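Local atomic coordinates of MGS-MChE2 (Uncultured bacterium, PDB entry 5JD6), a protein that probably hydrolyses ester bonds as an esterase of the alpha/beta hydrolase fold, recovered from a marine lagoon sediment metagenome. Residues E18-V23 against K45-L50. Sequence-based numbering, arbitrary orientation.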
loop_
_atom_site.group_PDB
_atom_site.type_symbol
_atom_site.label_atom_id
_atom_site.label_comp_id
_atom_site.label_asym_id
_atom_site.label_seq_id
_atom_site.Cartn_x
_atom_site.Cartn_y
_atom_site.Cartn_z
ATOM N N GLU A 18 19.417 0.004 -2.421
ATOM C CA GLU A 18 20.170 1.251 -2.498
ATOM C C GLU A 18 19.614 2.243 -3.521
ATOM O O GLU A 18 19.652 3.453 -3.298
ATOM C CB GLU A 18 21.637 0.951 -2.822
ATOM C CG GLU A 18 22.210 -0.232 -2.053
ATOM C CD GLU A 18 23.579 -0.649 -2.540
ATOM O OE1 GLU A 18 23.898 -0.401 -3.722
ATOM O OE2 GLU A 18 24.334 -1.237 -1.737
ATOM N N GLY A 19 19.101 1.732 -4.635
ATOM C CA GLY A 19 18.684 2.583 -5.739
ATOM C C GLY A 19 17.387 3.346 -5.533
ATOM O O GLY A 19 17.181 3.986 -4.501
ATOM N N THR A 20 16.515 3.282 -6.535
ATOM C CA THR A 20 15.234 3.982 -6.507
ATOM C C THR A 20 14.370 3.502 -5.346
ATOM O O THR A 20 14.155 2.301 -5.183
ATOM C CB THR A 20 14.466 3.790 -7.830
ATOM O OG1 THR A 20 15.354 4.003 -8.934
ATOM C CG2 THR A 20 13.295 4.757 -7.923
ATOM N N PRO A 21 13.875 4.443 -4.527
ATOM C CA PRO A 21 13.105 4.082 -3.332
ATOM C C PRO A 21 11.690 3.595 -3.630
ATOM O O PRO A 21 10.930 4.264 -4.330
ATOM C CB PRO A 21 13.069 5.390 -2.535
ATOM C CG PRO A 21 13.179 6.453 -3.566
ATOM C CD PRO A 21 14.088 5.897 -4.628
ATOM N N ILE A 22 11.355 2.424 -3.099
ATOM C CA ILE A 22 9.991 1.914 -3.138
ATOM C C ILE A 22 9.429 1.868 -1.723
ATOM O O ILE A 22 9.902 1.098 -0.885
ATOM C CB ILE A 22 9.915 0.506 -3.762
ATOM C CG1 ILE A 22 10.399 0.531 -5.212
ATOM C CG2 ILE A 22 8.495 -0.037 -3.686
ATOM C CD1 ILE A 22 10.366 -0.825 -5.885
ATOM N N VAL A 23 8.428 2.702 -1.454
ATOM C CA VAL A 23 7.805 2.733 -0.137
ATOM C C VAL A 23 6.553 1.863 -0.118
ATOM O O VAL A 23 5.628 2.065 -0.906
ATOM C CB VAL A 23 7.449 4.167 0.290
ATOM C CG1 VAL A 23 6.796 4.164 1.662
ATOM C CG2 VAL A 23 8.699 5.038 0.295
ATOM N N LYS A 45 17.725 -5.570 -7.817
ATOM C CA LYS A 45 17.451 -5.103 -9.170
ATOM C C LYS A 45 17.651 -3.595 -9.279
ATOM O O LYS A 45 17.262 -2.977 -10.271
ATOM C CB LYS A 45 16.030 -5.484 -9.588
ATOM C CG LYS A 45 15.830 -6.976 -9.803
ATOM C CD LYS A 45 16.583 -7.457 -11.033
ATOM C CE LYS A 45 16.415 -8.953 -11.241
ATOM N NZ LYS A 45 17.096 -9.741 -10.176
ATOM N N GLY A 46 18.257 -3.008 -8.251
ATOM C CA GLY A 46 18.568 -1.590 -8.250
ATOM C C GLY A 46 17.502 -0.718 -7.614
ATOM O O GLY A 46 17.351 0.448 -7.977
ATOM N N TYR A 47 16.762 -1.277 -6.662
ATOM C CA TYR A 47 15.710 -0.525 -5.986
ATOM C C TYR A 47 15.899 -0.490 -4.473
ATOM O O TYR A 47 16.505 -1.385 -3.889
ATOM C CB TYR A 47 14.337 -1.110 -6.320
ATOM C CG TYR A 47 13.951 -0.954 -7.771
ATOM C CD1 TYR A 47 13.344 0.208 -8.227
ATOM C CD2 TYR A 47 14.200 -1.967 -8.687
ATOM C CE1 TYR A 47 12.993 0.356 -9.555
ATOM C CE2 TYR A 47 13.851 -1.829 -10.016
ATOM C CZ TYR A 47 13.250 -0.666 -10.445
ATOM O OH TYR A 47 12.903 -0.527 -11.768
ATOM N N LYS A 48 15.374 0.557 -3.849
ATOM C CA LYS A 48 15.419 0.692 -2.402
ATOM C C LYS A 48 14.038 0.414 -1.819
ATOM O O LYS A 48 13.097 1.170 -2.052
ATOM C CB LYS A 48 15.895 2.090 -2.014
ATOM C CG LYS A 48 16.402 2.226 -0.591
ATOM C CD LYS A 48 16.939 3.629 -0.367
ATOM C CE LYS A 48 17.628 3.758 0.975
ATOM N NZ LYS A 48 18.078 5.156 1.231
ATOM N N VAL A 49 13.914 -0.676 -1.071
ATOM C CA VAL A 49 12.625 -1.054 -0.506
ATOM C C VAL A 49 12.494 -0.588 0.941
ATOM O O VAL A 49 13.304 -0.942 1.797
ATOM C CB VAL A 49 12.405 -2.575 -0.574
ATOM C CG1 VAL A 49 11.036 -2.937 -0.017
ATOM C CG2 VAL A 49 12.541 -3.061 -2.009
ATOM N N LEU A 50 11.466 0.214 1.203
ATOM C CA LEU A 50 11.217 0.748 2.536
ATOM C C LEU A 50 9.815 0.383 3.000
ATOM O O LEU A 50 8.834 0.671 2.314
ATOM C CB LEU A 50 11.396 2.268 2.551
ATOM C CG LEU A 50 12.778 2.800 2.166
ATOM C CD1 LEU A 50 12.655 3.981 1.219
ATOM C CD2 LEU A 50 13.557 3.194 3.406
#
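T20 and Y47 form the first of four parallel bridges between strands 20-23 and 47-50. The short axes approach to 4.2 Å at 26°. P21 pairs with K48, I22 with V49 and V23 with L50. Four backbone hydrogen bonds run as a ladder: T20 N to G46 O, K48 N to T20 O, I22 N to K48 O, and L50 N to I22 O. L50 N lies 2.8 Å from I22 O. K48 O also receives a CA-H...O contact from P21 CA at 3.2 Å. The backbone angles of G46 suit a residue without CB.

One face carries T20, I22, Y47 and V49. The Y47 ring meets T20 CB with its CD1 at 3.8 Å. I22 CD1 lies 3.9 Å from Y47 CD1 and also reaches Y47 CB. Both neighbours approach the ring obliquely. Y47 CG is anti to its own carbonyl carbon (chi1 -66°), which brings CG near I22 CD1. Y47 OH is hydrogen-bonded to F254 O. An alanine in place of Y47 would probably leave T20 CB without its ring partner, open a gap beside I22 CD1 and deprive F254 O of its hydroxyl mate.

On the other face, L50 CD1 touches both P21 CB, at 4.0 Å, and V23 CG2, at 4.2 Å. K48 CB packs on G19 O at 3.4 Å. Its extended chain passes E18 O and carries NZ away to a hydrogen bond with Y82 OH.

The two strands belong to a beta-alpha-beta unit with helix 36-41. In the central sheet, strand 11-16 flanks strand 47-52, and strand 85-91 flanks strand 20-25. F249 of helix 238-252 covers Y47 and I22, while helix 66-80 packs on V23 and L50 across the sheet.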